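Local atomic coordinates of adenine phosphoribosyltransferase (Leishmania donovani, PDB entry 1QB7), a protein that probably catalyses the purine-salvage step in which adenine and 5-phospho-alpha-D-ribose 1-diphosphate give AMP and diphosphate, and works as a homodimer. Residues T53-A56 / I57-F60; L99-K102 / A103-A107; L208-E211 / N212-D215; G228-L231 / A232-P235. All coordinates share one frame; numbering follows the deposited sequence.

Contact 1. Residues T53-A56 / I57-F60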
# COMPACT_ATOMS: atom_id res chain seq x y z
N THR A 53 9.23 13.10 7.58
CA THR A 53 7.93 12.84 8.18
C THR A 53 7.63 11.34 8.23
O THR A 53 7.17 10.83 9.25
CB THR A 53 6.79 13.59 7.44
OG1 THR A 53 7.15 14.97 7.30
CG2 THR A 53 5.49 13.51 8.23
N LEU A 54 7.93 10.63 7.15
CA LEU A 54 7.68 9.19 7.11
C LEU A 54 8.50 8.49 8.20
O LEU A 54 7.98 7.64 8.93
CB LEU A 54 8.04 8.64 5.72
CG LEU A 54 7.50 7.25 5.36
CD1 LEU A 54 5.98 7.24 5.34
CD2 LEU A 54 8.05 6.87 4.00
N LYS A 55 9.76 8.90 8.34
CA LYS A 55 10.64 8.33 9.35
C LYS A 55 10.14 8.63 10.76
O LYS A 55 10.18 7.76 11.64
CB LYS A 55 12.07 8.86 9.16
CG LYS A 55 13.08 8.19 10.07
CD LYS A 55 14.47 8.74 9.88
CE LYS A 55 15.42 8.16 10.92
NZ LYS A 55 16.82 8.67 10.76
N ALA A 56 9.64 9.84 10.97
CA ALA A 56 9.12 10.24 12.28
C ALA A 56 7.93 9.37 12.69
O ALA A 56 7.81 8.98 13.85
CB ALA A 56 8.74 11.71 12.27
N ILE A 57 7.06 9.07 11.73
CA ILE A 57 5.88 8.23 11.98
C ILE A 57 6.35 6.82 12.32
O ILE A 57 5.90 6.22 13.29
CB ILE A 57 4.98 8.15 10.74
CG1 ILE A 57 4.35 9.52 10.45
CG2 ILE A 57 3.91 7.08 10.93
CD1 ILE A 57 3.67 9.60 9.12
N ARG A 58 7.26 6.30 11.50
CA ARG A 58 7.80 4.96 11.69
C ARG A 58 8.45 4.83 13.07
O ARG A 58 8.13 3.91 13.83
CB ARG A 58 8.83 4.66 10.59
CG ARG A 58 9.26 3.22 10.46
CD ARG A 58 10.27 2.81 11.52
NE ARG A 58 11.41 3.73 11.57
CZ ARG A 58 12.46 3.68 10.76
NH1 ARG A 58 12.55 2.75 9.81
NH2 ARG A 58 13.44 4.57 10.90
N ASP A 59 9.33 5.77 13.40
CA ASP A 59 10.02 5.75 14.69
C ASP A 59 9.07 5.82 15.88
O ASP A 59 9.20 5.04 16.83
CB ASP A 59 11.02 6.91 14.80
CG ASP A 59 12.21 6.74 13.88
OD1 ASP A 59 12.49 5.61 13.44
OD2 ASP A 59 12.88 7.76 13.60
N PHE A 60 8.11 6.74 15.82
CA PHE A 60 7.15 6.91 16.90
C PHE A 60 6.30 5.67 17.17
O PHE A 60 6.25 5.18 18.30
CB PHE A 60 6.25 8.13 16.61
CG PHE A 60 5.27 8.42 17.71
CD1 PHE A 60 5.61 9.25 18.78
CD2 PHE A 60 4.00 7.82 17.71
CE1 PHE A 60 4.72 9.48 19.83
CE2 PHE A 60 3.11 8.05 18.76
CZ PHE A 60 3.47 8.88 19.82
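T53 and I57 stand one turn apart on alpha-helix 51-67 of this type I phosphoribosyltransferase, on the flank that packs into the protein. The I57 amide N bonds to T53 O at 3.0 Å. That same O also has I57 CG1 at 3.3 Å, because chi1 of -67° swings CG1 beside the backbone N and opposite the carbonyl carbon. T53 rests on L21 and L22 of helix 17-25, with its OG1 hydrogen-bonded to S50 and S25. I57 presses on F85 and I174, and L54 shares F85 with it, so this side is densely filled by residues from several parts of the chain.

The flank of K55 and D59 is looser and partly exposed. Its backbone is still firm: D59 N meets K55 O at 2.8 Å with a nearly straight N-H...O angle of 170°. K55 runs fully extended and touches D59 with its aliphatic part, CG lying 3.6 Å from OD2. NZ overshoots, staying 4.9 Å from D59 OD2, and has a long, weak ion pair with E94 of the second subunit.

The carboxylate belongs instead to R58, whose NH1 makes a salt bridge to E92 of that subunit. Bent at chi2 and chi3, R58 curls over toward D59, so that NE and NH2 both grip its OD1, each at 2.9 Å, side-on and from the same face of the carboxylate plane.

Contact 2. Residues L99-K102 / A103-A107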
# COMPACT_ATOMS: atom_id res chain seq x y z
N LEU A 99 -3.44 -7.72 5.28
CA LEU A 99 -4.12 -6.79 4.39
C LEU A 99 -5.64 -6.88 4.41
O LEU A 99 -6.20 -7.96 4.26
CB LEU A 99 -3.68 -7.04 2.94
CG LEU A 99 -2.25 -6.79 2.45
CD1 LEU A 99 -1.24 -7.68 3.15
CD2 LEU A 99 -2.22 -7.07 0.96
N MET A 100 -6.30 -5.74 4.60
CA MET A 100 -7.76 -5.74 4.55
C MET A 100 -8.10 -5.14 3.18
O MET A 100 -7.78 -3.98 2.90
CB MET A 100 -8.39 -4.91 5.67
CG MET A 100 -9.91 -5.00 5.66
SD MET A 100 -10.71 -4.14 7.01
CE MET A 100 -10.76 -2.47 6.37
N ARG A 101 -8.69 -5.96 2.32
CA ARG A 101 -9.04 -5.52 0.97
C ARG A 101 -10.41 -6.03 0.57
O ARG A 101 -11.00 -6.86 1.25
CB ARG A 101 -8.02 -6.06 -0.04
CG ARG A 101 -6.56 -6.08 0.43
CD ARG A 101 -5.63 -6.40 -0.73
NE ARG A 101 -5.69 -5.34 -1.73
CZ ARG A 101 -4.98 -5.29 -2.85
NH1 ARG A 101 -4.13 -6.26 -3.15
NH2 ARG A 101 -5.13 -4.27 -3.67
N LYS A 102 -10.93 -5.51 -0.55
CA LYS A 102 -12.21 -5.97 -1.07
C LYS A 102 -11.97 -7.41 -1.52
O LYS A 102 -10.84 -7.78 -1.84
CB LYS A 102 -12.68 -5.11 -2.24
CG LYS A 102 -13.23 -3.75 -1.83
CD LYS A 102 -13.86 -3.02 -3.00
CE LYS A 102 -14.33 -1.62 -2.59
NZ LYS A 102 -15.29 -1.67 -1.45
N ALA A 103 -13.02 -8.23 -1.53
CA ALA A 103 -12.91 -9.63 -1.92
C ALA A 103 -12.23 -9.86 -3.26
O ALA A 103 -11.41 -10.77 -3.39
CB ALA A 103 -14.29 -10.30 -1.90
N ASP A 104 -12.52 -9.00 -4.24
CA ASP A 104 -11.93 -9.15 -5.57
C ASP A 104 -10.46 -8.76 -5.69
O ASP A 104 -9.91 -8.72 -6.80
CB ASP A 104 -12.78 -8.43 -6.63
CG ASP A 104 -12.81 -6.92 -6.45
OD1 ASP A 104 -12.16 -6.38 -5.54
OD2 ASP A 104 -13.51 -6.26 -7.26
N LYS A 105 -9.82 -8.48 -4.55
CA LYS A 105 -8.41 -8.12 -4.50
C LYS A 105 -7.62 -9.06 -3.59
O LYS A 105 -6.39 -9.10 -3.66
CB LYS A 105 -8.22 -6.68 -4.01
CG LYS A 105 -8.72 -5.61 -4.96
CD LYS A 105 -7.99 -5.67 -6.29
CE LYS A 105 -8.62 -4.72 -7.29
NZ LYS A 105 -8.61 -3.32 -6.79
N ASN A 106 -8.32 -9.83 -2.76
CA ASN A 106 -7.70 -10.75 -1.80
C ASN A 106 -7.69 -12.23 -2.23
O ASN A 106 -8.64 -12.71 -2.86
CB ASN A 106 -8.38 -10.62 -0.43
CG ASN A 106 -7.53 -9.85 0.58
OD1 ASN A 106 -6.38 -9.51 0.30
ND2 ASN A 106 -8.10 -9.58 1.75
N ALA A 107 -6.64 -12.95 -1.82
CA ALA A 107 -6.47 -14.37 -2.14
C ALA A 107 -6.76 -15.30 -0.95
O ALA A 107 -6.65 -14.90 0.22
CB ALA A 107 -5.06 -14.63 -2.68
O HOH W 1 -3.74 -9.04 -2.70
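A103 packs its CB against K102 C just beyond the strand that includes L99 and M100, and its carbonyl O is hydrogen-bonded by R223 of the second subunit. D104 comes next, with OD1 lying 3.6 Å from K102 CB.

K105 closes the turn: its N donates to K102 O at 3.0 Å, from 47° out of the carbonyl plane. Its CB sits over one face of the R101 guanidinium, 3.6 Å above the plane and offset toward the rim, and the two side chains cross at about a right angle. The carbonyl O of K105 also reaches R101, through a water that accepts from R101 NH1 at 2.8 Å.

N106 then packs against the R101 stem, its OD1 3.4 Å from R101 CD, with the amide plane perpendicular to the guanidinium. Its ND2 bonds to T129 OG1, the hydroxyl that also bonds to R101 O, while N106 N adds a weak bond to K102 O.

The guanidinium is therefore fixed on several sides: K105 on a face, the water at NH1, and a salt bridge from NE to D79. NH2 bonds to a citrate, probably from the crystallisation liquor. A guanidinium held this way, with a citrate at NH2, is consistent with a site that can take an anion.

Contact 3. Residues L208-E211 / N212-D215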
# COMPACT_ATOMS: atom_id res chain seq x y z
N LEU A 208 -4.81 21.67 10.27
CA LEU A 208 -4.51 22.05 8.89
C LEU A 208 -5.22 23.34 8.56
O LEU A 208 -6.40 23.50 8.84
CB LEU A 208 -4.95 20.95 7.92
CG LEU A 208 -4.34 19.57 8.17
CD1 LEU A 208 -4.74 18.64 7.04
CD2 LEU A 208 -2.83 19.66 8.29
N THR A 209 -4.49 24.27 7.95
CA THR A 209 -5.04 25.57 7.59
C THR A 209 -4.88 25.81 6.09
O THR A 209 -4.54 24.90 5.34
CB THR A 209 -4.33 26.70 8.38
OG1 THR A 209 -2.95 26.74 8.02
CG2 THR A 209 -4.43 26.45 9.88
N GLU A 210 -5.11 27.05 5.67
CA GLU A 210 -4.98 27.44 4.27
C GLU A 210 -3.52 27.29 3.81
O GLU A 210 -3.25 27.10 2.62
CB GLU A 210 -5.47 28.88 4.07
CG GLU A 210 -5.23 29.47 2.68
CD GLU A 210 -5.89 28.69 1.55
OE1 GLU A 210 -6.86 27.94 1.81
OE2 GLU A 210 -5.44 28.83 0.39
N GLU A 211 -2.58 27.37 4.75
CA GLU A 211 -1.16 27.22 4.45
C GLU A 211 -0.86 25.80 3.97
O GLU A 211 0.16 25.55 3.32
CB GLU A 211 -0.30 27.54 5.67
CG GLU A 211 -0.41 28.98 6.12
CD GLU A 211 0.62 29.35 7.18
OE1 GLU A 211 1.20 28.44 7.82
OE2 GLU A 211 0.84 30.57 7.36
N ASN A 212 -1.77 24.87 4.28
CA ASN A 212 -1.64 23.46 3.88
C ASN A 212 -2.36 23.18 2.55
O ASN A 212 -2.35 22.05 2.06
CB ASN A 212 -2.20 22.52 4.95
CG ASN A 212 -1.41 22.56 6.24
OD1 ASN A 212 -1.81 23.19 7.22
ND2 ASN A 212 -0.28 21.85 6.26
N CYS A 213 -2.99 24.20 1.97
CA CYS A 213 -3.70 24.00 0.71
C CYS A 213 -2.73 23.78 -0.45
O CYS A 213 -1.84 24.59 -0.69
CB CYS A 213 -4.62 25.19 0.40
SG CYS A 213 -5.66 24.91 -1.06
N GLY A 214 -2.91 22.65 -1.14
CA GLY A 214 -2.06 22.32 -2.28
C GLY A 214 -2.64 22.71 -3.63
O GLY A 214 -2.02 22.45 -4.67
N ASP A 215 -3.83 23.30 -3.63
CA ASP A 215 -4.50 23.74 -4.86
C ASP A 215 -3.65 24.71 -5.66
O ASP A 215 -2.98 25.57 -5.09
CB ASP A 215 -5.81 24.48 -4.53
CG ASP A 215 -6.89 23.57 -3.99
OD1 ASP A 215 -6.77 22.33 -4.08
OD2 ASP A 215 -7.88 24.12 -3.48
O HOH W 2 -1.07 24.43 9.54
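N212 turns its side chain back over the chain before it, and OD1 accepts the backbone N of T209 at 3.0 Å. The bond is nearly straight (165°) and lies in the amide carbonyl plane, on a lone pair. L208 comes at the same amide crosswise, its CD2 packing 3.8 Å from N212 CG. A water donates to OD1 as well, at 2.7 Å, and has a weak bond to T209 OG1.

The backbone answers in the other direction, N212 N reaching T209 O at 3.0 Å. T209 stands just before a short 3-10 turn that begins at E210, and N212 OD1 accepting the T209 N-H resembles the reciprocal half of a capping box. With chi1 at 63°, T209 places OG1 where E211 N can give it a weak bond of 3.4 Å.

One residue on, C213 N donates to E210 O at 3.0 Å. The bend of E210 at chi2 brings its OE2 within 3.7 Å of C213 CB.

In the second shell, N212 ND2 is held by the carbonyl oxygens of K23 and Y26, which fixes the amide flip. W28 NE1 bonds to T209 O, and its side chain packs on N212 and C213. L208 O accepts from NH1 of R40, a residue of the AMP site.

Contact 4. Residues G228-L231 / A232-P235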
# COMPACT_ATOMS: atom_id res chain seq x y z
N GLY A 228 1.74 12.81 -23.08
CA GLY A 228 2.06 13.50 -24.31
C GLY A 228 1.96 15.01 -24.15
O GLY A 228 2.79 15.75 -24.67
N ASP A 229 0.94 15.47 -23.44
CA ASP A 229 0.77 16.90 -23.20
C ASP A 229 1.92 17.43 -22.35
O ASP A 229 2.50 18.46 -22.69
CB ASP A 229 -0.57 17.18 -22.51
CG ASP A 229 -1.78 17.01 -23.45
OD1 ASP A 229 -1.59 16.88 -24.68
OD2 ASP A 229 -2.93 17.02 -22.96
N VAL A 230 2.29 16.71 -21.29
CA VAL A 230 3.38 17.14 -20.42
C VAL A 230 4.72 17.11 -21.16
O VAL A 230 5.56 18.00 -20.97
CB VAL A 230 3.45 16.29 -19.12
CG1 VAL A 230 4.52 16.84 -18.19
CG2 VAL A 230 2.10 16.31 -18.40
N LEU A 231 4.92 16.11 -22.03
CA LEU A 231 6.15 15.99 -22.81
C LEU A 231 6.37 17.21 -23.70
O LEU A 231 7.50 17.66 -23.89
CB LEU A 231 6.11 14.73 -23.68
CG LEU A 231 6.71 13.42 -23.17
CD1 LEU A 231 6.41 12.33 -24.18
CD2 LEU A 231 8.21 13.55 -22.97
N ALA A 232 5.29 17.73 -24.26
CA ALA A 232 5.35 18.89 -25.13
C ALA A 232 5.82 20.15 -24.41
O ALA A 232 6.25 21.12 -25.05
CB ALA A 232 3.98 19.12 -25.76
N GLU A 233 5.74 20.14 -23.09
CA GLU A 233 6.13 21.30 -22.28
C GLU A 233 7.63 21.48 -22.06
O GLU A 233 8.06 22.50 -21.53
CB GLU A 233 5.42 21.24 -20.92
CG GLU A 233 3.90 21.20 -21.01
CD GLU A 233 3.23 20.98 -19.65
OE1 GLU A 233 3.94 20.92 -18.62
OE2 GLU A 233 1.99 20.85 -19.63
N HIS A 234 8.42 20.49 -22.46
CA HIS A 234 9.87 20.56 -22.30
C HIS A 234 10.60 19.92 -23.47
O HIS A 234 10.03 19.09 -24.18
CB HIS A 234 10.31 19.92 -20.96
CG HIS A 234 10.00 18.45 -20.86
ND1 HIS A 234 8.89 17.96 -20.20
CD2 HIS A 234 10.66 17.36 -21.32
CE1 HIS A 234 8.89 16.64 -20.26
NE2 HIS A 234 9.95 16.25 -20.94
N PRO A 235 11.85 20.34 -23.73
CA PRO A 235 12.64 19.78 -24.83
C PRO A 235 12.97 18.31 -24.60
O PRO A 235 13.56 17.95 -23.58
CB PRO A 235 13.91 20.64 -24.82
CG PRO A 235 13.44 21.94 -24.25
CD PRO A 235 12.55 21.48 -23.12
O HOH W 3 6.78 19.37 -18.76
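The H234 imidazole has the carbonyl O of L231 over the centre of one face, 3.9 Å above the ring plane, and a water at its edge, in plane and 2.9 Å from ND1. The side chain of L231 crosses the ring obliquely, with CD2 3.8 Å from H234 NE2. The ring sits back over the helix end because chi1 of 63° holds CG between the backbone N and the carbonyl carbon.

The same water is a small hub: it donates to V230 O at 2.9 Å and to E233 OE1 at 3.2 Å. E233, extended beyond CG, passes at a slant over V230, with CB only 3.2 Å from V230 O. OE1 is also hydrogen-bonded to Y132 OH of the second subunit. V230 packs on that tyrosine too, while H234 touches A163 of the second subunit.

Behind these side chains the backbone bonds change from a span of four residues to a span of three. A232 N still reaches G228 O at 3.2 Å, four residues back; E233 N reaches three back, to V230 O at 3.0 Å; and H234 N, also three back, makes a weak bond to L231 O. The last of these closes a type I beta turn, L231 to H234, that finishes the C-terminal helix 227-231 on the surface of the dimer.

Overall arrangement
The four contacts follow one another along the chain without touching. Contacts 1 and 2 belong to the phosphoribosyltransferase core and both meet the second subunit, their centres 27 Å apart. In contact 2 the K102 side chain is about 9 Å from the magnesium ion. Contact 3, across the chain's centre from contact 2, borders the purine pocket: the L208 side chain is about 8 Å from bound adenine, against about 14 Å for that of I57 in contact 1. Contact 4 stands apart, its centre about 36 Å from that of the chain, where the C-terminal arm reaches the second subunit.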